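Local atomic coordinates of vanadium-dependent haloperoxidase (Zobellia galactanivorans, PDB entry 4CIT), a protein that probably catalyses the oxidation of iodide by hydrogen peroxide with a bound vanadate, as a bacterial iodoperoxidase of the vanadium haloperoxidase family. Residues A[40-45]-A[299-304]; A[71-76]-A[309-314]; A[108-113]-A[139-144]; A[314-319]-A[379-384]. All coordinates share one frame; numbering follows the deposited sequence.

All four contacts join helices of a largely helical chain. Interactions 2 and 4 share helix 307-335, which packs through Leu311 and Phe312 on helix 59-80 and, further on, through Lys316 and Ala317 on helix 367-383; Tyr314 lies in both ranges and its hydroxyl reaches Asp42 of interaction 1. Interactions 2 and 3 are buried and apolar, built on a leucine between alanine and tyrosine and on a tryptophan against leucine and valine. Interaction 1 is a partly buried salt bridge with little surface shared between its two segments, whereas interaction 4 combines apolar packing with an ion pair whose glutamate is exposed. Interaction 3 lies farthest out, its centre about 27 Å from the centre of the chain.

Interaction 1: residues A[40-45]-A[299-304]; sequences ELDASI and AARKTN
A salt bridge between Asp42 and Arg301 ties helix 38-55 to the last turn of helix 288-302, in a partly buried place where the backbones stay well apart: even the nearest CA atoms, those of Asp42 and Arg301, are 9.9 Å from each other. The two side chains reach in from opposite directions and carry the whole contact. Arg301 NH1 donates to Asp42 OD2 at 2.8 Å, meeting the oxygen on its syn side, but the N-H...O angle is a bent 137°. Carboxylate and guanidinium are also twisted 44° against each other, so this is a single-oxygen grip and not a flat two-pronged pair. The arginine chain doubles over at chi2 (-70°) and again at chi3, which brings NH1 back toward the aspartate although its CB does not point there. The other carboxylate oxygen, Asp42 OD1, hydrogen-bonds Tyr314 OH, and Arg301 NH2 is held by Thr310 OG1, so both ends of the bridge are pinned to helix 307-335. Behind the arginine, helix 288-302 closes in a Schellman motif: Asn304 takes a positive phi and its N returns to Arg301 O at 3.0 Å, while Thr303 OG1 and N both bond to Ala299 O. The arrangement is an interhelical ion pair with a tyrosine and a threonine as second partners, joining three helices of the mainly helical haloperoxidase fold.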
loop_
_atom_site.group_PDB
_atom_site.type_symbol
_atom_site.label_atom_id
_atom_site.label_comp_id
_atom_site.label_asym_id
_atom_site.label_seq_id
_atom_site.Cartn_x
_atom_site.Cartn_y
_atom_site.Cartn_z
ATOM N N GLU A 40 -2.522 -19.100 -4.904
ATOM C CA GLU A 40 -2.853 -19.317 -3.558
ATOM C C GLU A 40 -2.334 -18.172 -2.661
ATOM O O GLU A 40 -2.954 -17.810 -1.659
ATOM C CB GLU A 40 -2.349 -20.702 -3.094
ATOM C CG GLU A 40 -3.336 -21.717 -3.678
ATOM C CD GLU A 40 -2.807 -23.086 -3.873
ATOM O OE1 GLU A 40 -1.567 -23.253 -3.809
ATOM O OE2 GLU A 40 -3.643 -23.994 -4.121
ATOM N N LEU A 41 -1.185 -17.604 -3.026
ATOM C CA LEU A 41 -0.742 -16.396 -2.357
ATOM C C LEU A 41 -1.763 -15.276 -2.625
ATOM O O LEU A 41 -2.175 -14.518 -1.693
ATOM C CB LEU A 41 0.629 -16.061 -2.868
ATOM C CG LEU A 41 1.301 -14.776 -2.382
ATOM C CD1 LEU A 41 1.461 -14.752 -0.900
ATOM C CD2 LEU A 41 2.668 -14.598 -3.075
ATOM N N ASP A 42 -2.170 -15.159 -3.898
ATOM C CA ASP A 42 -3.159 -14.160 -4.232
ATOM C C ASP A 42 -4.465 -14.315 -3.425
ATOM O O ASP A 42 -5.105 -13.306 -3.097
ATOM C CB ASP A 42 -3.514 -14.173 -5.752
ATOM C CG ASP A 42 -2.370 -13.701 -6.654
ATOM O OD1 ASP A 42 -1.462 -12.952 -6.137
ATOM O OD2 ASP A 42 -2.421 -14.032 -7.886
ATOM N N ALA A 43 -4.899 -15.554 -3.224
ATOM C CA ALA A 43 -6.070 -15.861 -2.410
ATOM C C ALA A 43 -5.939 -15.235 -0.996
ATOM O O ALA A 43 -6.856 -14.616 -0.478
ATOM C CB ALA A 43 -6.311 -17.359 -2.375
ATOM N N SER A 44 -4.793 -15.405 -0.342
ATOM C CA SER A 44 -4.563 -14.829 0.951
ATOM C C SER A 44 -4.589 -13.302 0.947
ATOM O O SER A 44 -5.284 -12.680 1.776
ATOM C CB SER A 44 -3.211 -15.324 1.512
ATOM O OG SER A 44 -2.934 -14.872 2.821
ATOM N N ILE A 45 -3.968 -12.703 -0.057
ATOM C CA ILE A 45 -3.918 -11.248 -0.146
ATOM C C ILE A 45 -5.349 -10.708 -0.485
ATOM O O ILE A 45 -5.755 -9.712 0.049
ATOM C CB ILE A 45 -2.840 -10.808 -1.187
ATOM C CG1 ILE A 45 -1.437 -11.233 -0.731
ATOM C CG2 ILE A 45 -2.906 -9.333 -1.461
ATOM C CD1 ILE A 45 -0.330 -10.998 -1.684
ATOM N N ALA A 299 0.168 -7.680 -13.023
ATOM C CA ALA A 299 1.434 -7.748 -13.736
ATOM C C ALA A 299 2.068 -9.122 -13.559
ATOM O O ALA A 299 2.604 -9.697 -14.492
ATOM C CB ALA A 299 2.400 -6.690 -13.239
ATOM N N ALA A 300 2.064 -9.629 -12.346
ATOM C CA ALA A 300 2.599 -10.935 -12.129
ATOM C C ALA A 300 1.829 -12.038 -12.862
ATOM O O ALA A 300 2.438 -12.971 -13.364
ATOM C CB ALA A 300 2.652 -11.264 -10.666
ATOM N N ARG A 301 0.488 -11.966 -12.906
ATOM C CA ARG A 301 -0.306 -12.973 -13.600
ATOM C C ARG A 301 -0.103 -12.844 -15.115
ATOM O O ARG A 301 0.107 -13.874 -15.835
ATOM C CB ARG A 301 -1.774 -12.888 -13.215
ATOM C CG ARG A 301 -2.049 -13.194 -11.753
ATOM C CD ARG A 301 -1.852 -14.681 -11.341
ATOM N NE ARG A 301 -0.445 -15.048 -11.358
ATOM C CZ ARG A 301 0.426 -14.608 -10.424
ATOM N NH1 ARG A 301 0.015 -13.845 -9.308
ATOM N NH2 ARG A 301 1.675 -14.935 -10.585
ATOM N N LYS A 302 -0.065 -11.601 -15.624
ATOM C CA LYS A 302 0.077 -11.300 -17.095
ATOM C C LYS A 302 1.424 -11.808 -17.671
ATOM O O LYS A 302 1.479 -12.200 -18.818
ATOM C CB LYS A 302 -0.071 -9.791 -17.379
ATOM C CG LYS A 302 -0.102 -9.395 -18.850
ATOM C CD LYS A 302 -0.424 -7.890 -19.069
ATOM C CE LYS A 302 -0.301 -7.491 -20.547
ATOM N NZ LYS A 302 1.006 -6.799 -20.906
ATOM N N THR A 303 2.433 -11.904 -16.826
ATOM C CA THR A 303 3.764 -12.373 -17.143
ATOM C C THR A 303 3.983 -13.858 -16.828
ATOM O O THR A 303 5.094 -14.346 -16.980
ATOM C CB THR A 303 4.817 -11.498 -16.480
ATOM O OG1 THR A 303 4.630 -11.446 -15.041
ATOM C CG2 THR A 303 4.863 -10.126 -17.066
ATOM N N ASN A 304 2.944 -14.517 -16.341
ATOM C CA ASN A 304 3.026 -15.925 -15.882
ATOM C C ASN A 304 4.131 -16.111 -14.921
ATOM O O ASN A 304 4.870 -17.099 -14.996
ATOM C CB ASN A 304 3.240 -16.853 -17.097
ATOM C CG ASN A 304 2.083 -16.772 -18.057
ATOM O OD1 ASN A 304 2.257 -16.525 -19.267
ATOM N ND2 ASN A 304 0.881 -16.906 -17.524
#

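Interaction 2: residues A[71-76]-A[309-314]; sequences VAAYEI and KTLFAY
Helices 59-80 and 307-335 pass at an angle of -139° between 71-76 and 309-314, their axes 9.4 Å apart, and come closest at Tyr74 and Leu311, whose CA atoms are 6.0 Å from each other. Leu311 is the wedge. With CG anti to the backbone N (chi1 -160°), its branched end is laid against the opposite helix: CD2 sits 3.5 Å from Ala73 CB and also rests on the backbone at Ala73 C, while CD1 reaches the same alanine methyl. On the other flank Leu311 CG lies 4.2 Å from Tyr74 CB. The Tyr74 ring meets Phe312 obliquely, CD1 at 4.1 Å from Phe312 CA. With an alanine here in place of the leucine, the methyls that cover Ala73 are gone, and a gap would probably open between the two helices and beside Leu41, which Leu311 also touches. The polar end of Tyr74 is turned to Asn85, whose O takes a hydrogen bond from OH. This is plain apolar packing of two helices, a leucine of one set against an alanine and a tyrosine of the other; here it borders the sodium site, since Tyr84, one of the sodium-site residues, packs on both Tyr74 and Phe312.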
loop_
_atom_site.group_PDB
_atom_site.type_symbol
_atom_site.label_atom_id
_atom_site.label_comp_id
_atom_site.label_asym_id
_atom_site.label_seq_id
_atom_site.Cartn_x
_atom_site.Cartn_y
_atom_site.Cartn_z
ATOM N N VAL A 71 6.958 -10.486 3.681
ATOM C CA VAL A 71 8.343 -10.676 4.086
ATOM C C VAL A 71 8.536 -12.078 4.607
ATOM O O VAL A 71 9.578 -12.716 4.292
ATOM C CB VAL A 71 8.810 -9.576 5.115
ATOM C CG1 VAL A 71 10.138 -9.869 5.752
ATOM C CG2 VAL A 71 8.845 -8.228 4.429
ATOM N N ALA A 72 7.611 -12.545 5.476
ATOM C CA ALA A 72 7.710 -13.923 5.971
ATOM C C ALA A 72 7.773 -15.013 4.884
ATOM O O ALA A 72 8.664 -15.883 4.883
ATOM C CB ALA A 72 6.584 -14.230 6.988
ATOM N N ALA A 73 6.850 -14.927 3.930
ATOM C CA ALA A 73 6.877 -15.848 2.805
ATOM C C ALA A 73 8.098 -15.736 1.957
ATOM O O ALA A 73 8.729 -16.757 1.579
ATOM C CB ALA A 73 5.673 -15.585 1.970
ATOM N N TYR A 74 8.510 -14.502 1.666
ATOM C CA TYR A 74 9.713 -14.270 0.883
ATOM C C TYR A 74 10.921 -14.832 1.552
ATOM O O TYR A 74 11.772 -15.509 0.926
ATOM C CB TYR A 74 9.933 -12.739 0.624
ATOM C CG TYR A 74 11.231 -12.517 -0.139
ATOM C CD1 TYR A 74 11.274 -12.724 -1.496
ATOM C CD2 TYR A 74 12.424 -12.216 0.562
ATOM C CE1 TYR A 74 12.462 -12.713 -2.179
ATOM C CE2 TYR A 74 13.633 -12.146 -0.126
ATOM C CZ TYR A 74 13.603 -12.280 -1.520
ATOM O OH TYR A 74 14.784 -12.193 -2.228
ATOM N N GLU A 75 11.026 -14.664 2.879
ATOM C CA GLU A 75 12.183 -15.285 3.543
ATOM C C GLU A 75 12.286 -16.819 3.366
ATOM O O GLU A 75 13.378 -17.401 3.283
ATOM C CB GLU A 75 12.294 -14.915 5.020
ATOM C CG GLU A 75 12.617 -13.447 5.247
ATOM C CD GLU A 75 14.026 -13.097 4.667
ATOM O OE1 GLU A 75 15.105 -13.611 5.135
ATOM O OE2 GLU A 75 14.058 -12.469 3.622
ATOM N N ILE A 76 11.189 -17.468 3.404
ATOM C CA ILE A 76 11.120 -18.948 3.126
ATOM C C ILE A 76 11.643 -19.299 1.756
ATOM O O ILE A 76 12.538 -20.179 1.582
ATOM C CB ILE A 76 9.757 -19.526 3.438
ATOM C CG1 ILE A 76 9.498 -19.517 4.939
ATOM C CG2 ILE A 76 9.696 -20.979 2.886
ATOM C CD1 ILE A 76 8.026 -19.759 5.303
ATOM N N LYS A 309 8.997 -15.544 -8.173
ATOM C CA LYS A 309 9.060 -14.245 -8.845
ATOM C C LYS A 309 7.860 -13.381 -8.398
ATOM O O LYS A 309 8.009 -12.211 -8.125
ATOM C CB LYS A 309 9.045 -14.418 -10.332
ATOM C CG LYS A 309 8.956 -13.161 -11.174
ATOM C CD LYS A 309 10.089 -12.254 -10.963
ATOM C CE LYS A 309 10.034 -11.114 -12.023
ATOM N NZ LYS A 309 10.230 -11.564 -13.443
ATOM N N THR A 310 6.737 -14.010 -8.295
ATOM C CA THR A 310 5.512 -13.299 -7.773
ATOM C C THR A 310 5.778 -12.736 -6.385
ATOM O O THR A 310 5.476 -11.575 -6.093
ATOM C CB THR A 310 4.290 -14.213 -7.763
ATOM O OG1 THR A 310 4.010 -14.591 -9.082
ATOM C CG2 THR A 310 3.025 -13.504 -7.183
ATOM N N LEU A 311 6.270 -13.574 -5.458
ATOM C CA LEU A 311 6.597 -13.117 -4.107
ATOM C C LEU A 311 7.616 -12.085 -3.988
ATOM O O LEU A 311 7.481 -11.139 -3.251
ATOM C CB LEU A 311 6.924 -14.330 -3.266
ATOM C CG LEU A 311 6.869 -14.257 -1.805
ATOM C CD1 LEU A 311 5.639 -13.503 -1.259
ATOM C CD2 LEU A 311 6.954 -15.711 -1.305
ATOM N N PHE A 312 8.688 -12.197 -4.775
ATOM C CA PHE A 312 9.647 -11.166 -4.941
ATOM C C PHE A 312 8.999 -9.836 -5.297
ATOM O O PHE A 312 9.274 -8.829 -4.646
ATOM C CB PHE A 312 10.591 -11.624 -6.022
ATOM C CG PHE A 312 11.480 -10.586 -6.595
ATOM C CD1 PHE A 312 12.601 -10.183 -5.962
ATOM C CD2 PHE A 312 11.243 -10.122 -7.876
ATOM C CE1 PHE A 312 13.451 -9.232 -6.550
ATOM C CE2 PHE A 312 12.110 -9.249 -8.488
ATOM C CZ PHE A 312 13.182 -8.756 -7.822
ATOM N N ALA A 313 8.171 -9.827 -6.276
ATOM C CA ALA A 313 7.578 -8.623 -6.689
ATOM C C ALA A 313 6.645 -7.992 -5.602
ATOM O O ALA A 313 6.682 -6.749 -5.297
ATOM C CB ALA A 313 6.824 -8.812 -7.962
ATOM N N TYR A 314 5.796 -8.857 -5.013
ATOM C CA TYR A 314 4.892 -8.368 -3.990
ATOM C C TYR A 314 5.637 -7.852 -2.758
ATOM O O TYR A 314 5.228 -6.893 -2.106
ATOM C CB TYR A 314 3.883 -9.423 -3.529
ATOM C CG TYR A 314 2.974 -9.965 -4.544
ATOM C CD1 TYR A 314 2.882 -9.446 -5.796
ATOM C CD2 TYR A 314 2.119 -10.987 -4.220
ATOM C CE1 TYR A 314 1.964 -9.966 -6.722
ATOM C CE2 TYR A 314 1.175 -11.498 -5.112
ATOM C CZ TYR A 314 1.147 -10.991 -6.396
ATOM O OH TYR A 314 0.312 -11.547 -7.358
#

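Interaction 3: residues A[108-113]-A[139-144]; sequences YELAAV and MVWEGK
Trp141 and Leu110 meet in the apolar seam of a helical hairpin, the successive helices 108-123 and 128-144 running roughly antiparallel, with the indole reaching from one helix to the other. The backbones are far apart, with 9.2 Å between the CA atoms of Leu110 and Trp141, so the large ring has to bridge the distance. The CB of Trp141 points to the other helix, and chi1 of -70° puts CG beside the backbone N and anti to the carbonyl carbon, which carries the ring across. Leu110 and Trp141 run alongside one another, pointing opposite ways, and the leucine branch CD1 comes to lie over one face of the six-membered ring, a CH-pi contact. Its modelled height is tighter than real carbons allow and Leu110 was deposited in two conformers; the placement over the face is read from the one conformer given, and the exact closeness is doubtful. Val113, one turn further along, approaches differently: its CG1 stands at the ring edge, near the plane, 4.2 Å from Trp141 CH2. No hydrogen bond links the two segments. Beyond the pair, Phe149 of helix 146-167 and Ile34 and Ile36 of the N-terminal loop also touch the indole, and Ser152 touches Leu110. On the inner side, Val113 and Ala112 rest on Phe307 of helix 307-335, and Ala112 also meets Ala73 of helix 59-80.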
loop_
_atom_site.group_PDB
_atom_site.type_symbol
_atom_site.label_atom_id
_atom_site.label_comp_id
_atom_site.label_asym_id
_atom_site.label_seq_id
_atom_site.Cartn_x
_atom_site.Cartn_y
_atom_site.Cartn_z
ATOM N N TYR A 108 8.312 -25.982 0.408
ATOM C CA TYR A 108 8.600 -24.633 0.907
ATOM C C TYR A 108 7.552 -23.616 0.459
ATOM O O TYR A 108 7.299 -22.640 1.183
ATOM C CB TYR A 108 10.039 -24.186 0.521
ATOM C CG TYR A 108 11.079 -25.207 0.970
ATOM C CD1 TYR A 108 11.234 -25.522 2.285
ATOM C CD2 TYR A 108 11.818 -25.885 0.057
ATOM C CE1 TYR A 108 12.173 -26.445 2.677
ATOM C CE2 TYR A 108 12.717 -26.823 0.431
ATOM C CZ TYR A 108 12.903 -27.074 1.756
ATOM O OH TYR A 108 13.793 -28.077 2.127
ATOM N N GLU A 109 7.001 -23.767 -0.717
ATOM C CA GLU A 109 5.902 -22.859 -1.131
ATOM C C GLU A 109 4.694 -22.990 -0.225
ATOM O O GLU A 109 3.995 -22.016 0.128
ATOM C CB GLU A 109 5.504 -23.126 -2.580
ATOM C CG GLU A 109 6.665 -22.810 -3.464
ATOM C CD GLU A 109 6.412 -23.169 -4.925
ATOM O OE1 GLU A 109 5.324 -23.706 -5.275
ATOM O OE2 GLU A 109 7.326 -22.947 -5.738
ATOM N N LEU A 110 4.379 -24.240 0.138
ATOM C CA LEU A 110 3.306 -24.501 1.092
ATOM C C LEU A 110 3.635 -23.768 2.429
ATOM O O LEU A 110 2.824 -23.088 2.996
ATOM C CB LEU A 110 3.151 -26.025 1.255
ATOM C CG LEU A 110 2.076 -26.520 2.214
ATOM C CD1 LEU A 110 0.737 -26.035 1.751
ATOM C CD2 LEU A 110 2.093 -28.034 2.312
ATOM N N ALA A 111 4.834 -23.939 2.942
ATOM C CA ALA A 111 5.237 -23.262 4.175
ATOM C C ALA A 111 5.104 -21.770 4.075
ATOM O O ALA A 111 4.588 -21.139 4.993
ATOM C CB ALA A 111 6.629 -23.616 4.598
ATOM N N ALA A 112 5.464 -21.231 2.903
ATOM C CA ALA A 112 5.391 -19.760 2.654
ATOM C C ALA A 112 3.938 -19.295 2.721
ATOM O O ALA A 112 3.691 -18.229 3.307
ATOM C CB ALA A 112 6.025 -19.422 1.331
ATOM N N VAL A 113 2.996 -20.015 2.090
ATOM C CA VAL A 113 1.557 -19.668 2.159
ATOM C C VAL A 113 1.032 -19.750 3.594
ATOM O O VAL A 113 0.299 -18.885 4.046
ATOM C CB VAL A 113 0.650 -20.428 1.169
ATOM C CG1 VAL A 113 -0.770 -19.933 1.346
ATOM C CG2 VAL A 113 1.212 -20.176 -0.251
ATOM N N MET A 139 -7.610 -28.416 4.562
ATOM C CA MET A 139 -8.361 -29.672 4.451
ATOM C C MET A 139 -7.990 -30.431 3.194
ATOM O O MET A 139 -7.795 -31.668 3.215
ATOM C CB MET A 139 -9.921 -29.375 4.519
ATOM C CG MET A 139 -10.718 -30.606 4.396
ATOM S SD MET A 139 -12.551 -30.146 4.281
ATOM C CE MET A 139 -12.657 -29.558 5.887
ATOM N N VAL A 140 -7.761 -29.733 2.068
ATOM C CA VAL A 140 -7.420 -30.406 0.840
ATOM C C VAL A 140 -5.982 -30.892 0.943
ATOM O O VAL A 140 -5.636 -32.010 0.535
ATOM C CB VAL A 140 -7.527 -29.447 -0.349
ATOM C CG1 VAL A 140 -6.903 -30.098 -1.607
ATOM C CG2 VAL A 140 -8.990 -29.178 -0.605
ATOM N N TRP A 141 -5.103 -30.040 1.487
ATOM C CA TRP A 141 -3.697 -30.442 1.545
ATOM C C TRP A 141 -3.494 -31.655 2.437
ATOM O O TRP A 141 -2.710 -32.569 2.061
ATOM C CB TRP A 141 -2.863 -29.278 2.109
ATOM C CG TRP A 141 -2.741 -28.111 1.207
ATOM C CD1 TRP A 141 -2.904 -28.070 -0.126
ATOM C CD2 TRP A 141 -2.442 -26.730 1.633
ATOM N NE1 TRP A 141 -2.744 -26.738 -0.583
ATOM C CE2 TRP A 141 -2.452 -25.923 0.474
ATOM C CE3 TRP A 141 -2.215 -26.138 2.869
ATOM C CZ2 TRP A 141 -2.163 -24.542 0.515
ATOM C CZ3 TRP A 141 -1.892 -24.740 2.916
ATOM C CH2 TRP A 141 -1.902 -23.970 1.728
ATOM N N GLU A 142 -4.115 -31.615 3.603
ATOM C CA GLU A 142 -4.019 -32.643 4.649
ATOM C C GLU A 142 -4.584 -33.910 4.082
ATOM O O GLU A 142 -4.032 -35.011 4.332
ATOM C CB GLU A 142 -4.759 -32.320 5.954
ATOM C CG GLU A 142 -4.401 -33.273 7.084
ATOM C CD GLU A 142 -5.264 -33.102 8.329
ATOM O OE1 GLU A 142 -5.836 -32.006 8.559
ATOM O OE2 GLU A 142 -5.350 -34.064 9.116
ATOM N N GLY A 143 -5.631 -33.770 3.297
ATOM C CA GLY A 143 -6.215 -34.917 2.614
ATOM C C GLY A 143 -5.379 -35.618 1.574
ATOM O O GLY A 143 -5.515 -36.836 1.419
ATOM N N LYS A 144 -4.529 -34.899 0.852
ATOM C CA LYS A 144 -3.727 -35.418 -0.205
ATOM C C LYS A 144 -2.426 -36.027 0.311
ATOM O O LYS A 144 -1.950 -37.001 -0.226
ATOM C CB LYS A 144 -3.248 -34.278 -1.116
ATOM C CG LYS A 144 -4.300 -33.602 -1.922
ATOM C CD LYS A 144 -3.630 -32.676 -2.933
ATOM C CE LYS A 144 -2.970 -33.473 -4.066
ATOM N NZ LYS A 144 -3.051 -32.587 -5.261
#

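Interaction 4: residues A[314-319]-A[379-384]; sequences YTKASV and LTEVFG
Helices 307-335 and 367-383 run almost antiparallel between 314-319 and 379-383 (169°), their axes 10.3 Å apart and Ala317 nearest to Leu379, with 7.0 Å between CA atoms. At this level Leu379 CD2 comes to 4.3 Å from Ala317 CB, an apolar methyl contact. Beside it is a polar one, with Glu381 on the exposed side. Lys316 NZ donates to Glu381 OE1 at 2.8 Å in a salt bridge in which the two side chains cross at about a right angle. The ammonium comes from above the carboxylate plane, 39° out of it, and is therefore not lined up with the flat group. Lys316 is extended except at chi3 (-60°), a bend that swings NZ over the glutamate, and its CD brushes Val382 CG2 at 4.4 Å. Both segments lie in the PAP2 superfamily region, and Gly367 and His368 at the start of helix 367-383 line the vanadate pocket; this contact lies at the opposite, C-terminal end of that helix. With an alanine in place of the lysine, the Glu381 carboxylate would probably lose its mate across the helix pair and be set free to turn, and Val382 would lose some cover. Within the first helix, Ser318 OG and N grip Tyr314 O from opposite faces of its plane, OG at 2.8 Å. Gly384 follows helix 367-383 with a positive phi, where a side chain would jam against the preceding carbonyl oxygen.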
loop_
_atom_site.group_PDB
_atom_site.type_symbol
_atom_site.label_atom_id
_atom_site.label_comp_id
_atom_site.label_asym_id
_atom_site.label_seq_id
_atom_site.Cartn_x
_atom_site.Cartn_y
_atom_site.Cartn_z
ATOM N N TYR A 314 5.796 -8.857 -5.013
ATOM C CA TYR A 314 4.892 -8.368 -3.990
ATOM C C TYR A 314 5.637 -7.852 -2.758
ATOM O O TYR A 314 5.228 -6.893 -2.106
ATOM C CB TYR A 314 3.883 -9.423 -3.529
ATOM C CG TYR A 314 2.974 -9.965 -4.544
ATOM C CD1 TYR A 314 2.882 -9.446 -5.796
ATOM C CD2 TYR A 314 2.119 -10.987 -4.220
ATOM C CE1 TYR A 314 1.964 -9.966 -6.722
ATOM C CE2 TYR A 314 1.175 -11.498 -5.112
ATOM C CZ TYR A 314 1.147 -10.991 -6.396
ATOM O OH TYR A 314 0.312 -11.547 -7.358
ATOM N N THR A 315 6.751 -8.493 -2.410
ATOM C CA THR A 315 7.520 -8.083 -1.285
ATOM C C THR A 315 8.225 -6.812 -1.480
ATOM O O THR A 315 8.137 -5.891 -0.622
ATOM C CB THR A 315 8.480 -9.222 -0.880
ATOM O OG1 THR A 315 7.678 -10.401 -0.635
ATOM C CG2 THR A 315 9.163 -8.856 0.415
ATOM N N LYS A 316 8.873 -6.655 -2.634
ATOM C CA LYS A 316 9.562 -5.400 -2.889
ATOM C C LYS A 316 8.510 -4.224 -2.940
ATOM O O LYS A 316 8.783 -3.153 -2.365
ATOM C CB LYS A 316 10.414 -5.506 -4.145
ATOM C CG LYS A 316 11.471 -4.437 -4.238
ATOM C CD LYS A 316 12.327 -4.500 -5.507
ATOM C CE LYS A 316 13.099 -5.750 -5.724
ATOM N NZ LYS A 316 14.204 -5.589 -6.750
ATOM N N ALA A 317 7.383 -4.455 -3.541
ATOM C CA ALA A 317 6.301 -3.426 -3.664
ATOM C C ALA A 317 5.684 -3.055 -2.323
ATOM O O ALA A 317 5.542 -1.841 -1.975
ATOM C CB ALA A 317 5.243 -3.798 -4.664
ATOM N N SER A 318 5.386 -4.082 -1.513
ATOM C CA SER A 318 4.721 -3.839 -0.255
ATOM C C SER A 318 5.675 -3.171 0.739
ATOM O O SER A 318 5.229 -2.314 1.507
ATOM C CB SER A 318 4.004 -5.056 0.279
ATOM O OG SER A 318 4.926 -6.077 0.592
ATOM N N VAL A 319 6.930 -3.595 0.804
ATOM C CA VAL A 319 7.896 -2.905 1.637
ATOM C C VAL A 319 8.098 -1.428 1.258
ATOM O O VAL A 319 8.026 -0.524 2.089
ATOM C CB VAL A 319 9.214 -3.664 1.661
ATOM C CG1 VAL A 319 10.277 -2.849 2.306
ATOM C CG2 VAL A 319 9.003 -5.005 2.395
ATOM N N LEU A 379 7.503 -1.405 -9.491
ATOM C CA LEU A 379 6.963 -2.296 -10.509
ATOM C C LEU A 379 7.656 -2.085 -11.848
ATOM O O LEU A 379 7.818 -3.032 -12.633
ATOM C CB LEU A 379 5.422 -2.114 -10.638
ATOM C CG LEU A 379 4.699 -2.580 -9.350
ATOM C CD1 LEU A 379 3.204 -2.286 -9.503
ATOM C CD2 LEU A 379 4.868 -4.021 -8.960
ATOM N N THR A 380 8.020 -0.833 -12.108
ATOM C CA THR A 380 8.810 -0.564 -13.323
ATOM C C THR A 380 10.156 -1.299 -13.276
ATOM O O THR A 380 10.614 -1.865 -14.258
ATOM C CB THR A 380 8.976 0.897 -13.536
ATOM O OG1 THR A 380 7.655 1.486 -13.599
ATOM C CG2 THR A 380 9.805 1.192 -14.834
ATOM N N GLU A 381 10.786 -1.326 -12.129
ATOM C CA GLU A 381 12.054 -1.995 -11.966
ATOM C C GLU A 381 11.873 -3.507 -12.088
ATOM O O GLU A 381 12.694 -4.148 -12.744
ATOM C CB GLU A 381 12.697 -1.717 -10.633
ATOM C CG GLU A 381 14.128 -2.296 -10.465
ATOM C CD GLU A 381 14.230 -3.773 -10.034
ATOM O OE1 GLU A 381 13.498 -4.220 -9.110
ATOM O OE2 GLU A 381 15.076 -4.524 -10.662
ATOM N N VAL A 382 10.807 -4.054 -11.548
ATOM C CA VAL A 382 10.594 -5.532 -11.626
ATOM C C VAL A 382 10.119 -6.024 -12.964
ATOM O O VAL A 382 10.693 -7.039 -13.497
ATOM C CB VAL A 382 9.639 -6.005 -10.488
ATOM C CG1 VAL A 382 9.167 -7.455 -10.639
ATOM C CG2 VAL A 382 10.245 -5.736 -9.184
ATOM N N PHE A 383 9.121 -5.367 -13.561
ATOM C CA PHE A 383 8.399 -5.833 -14.721
ATOM C C PHE A 383 8.670 -5.032 -16.000
ATOM O O PHE A 383 8.330 -5.472 -17.093
ATOM C CB PHE A 383 6.913 -5.839 -14.483
ATOM C CG PHE A 383 6.462 -6.799 -13.443
ATOM C CD1 PHE A 383 6.544 -8.168 -13.693
ATOM C CD2 PHE A 383 5.941 -6.352 -12.249
ATOM C CE1 PHE A 383 6.046 -9.101 -12.756
ATOM C CE2 PHE A 383 5.533 -7.293 -11.271
ATOM C CZ PHE A 383 5.551 -8.643 -11.577
ATOM N N GLY A 384 9.293 -3.879 -15.842
ATOM C CA GLY A 384 9.783 -3.070 -16.986
ATOM C C GLY A 384 8.881 -1.851 -17.209
ATOM O O GLY A 384 7.798 -1.716 -16.602
#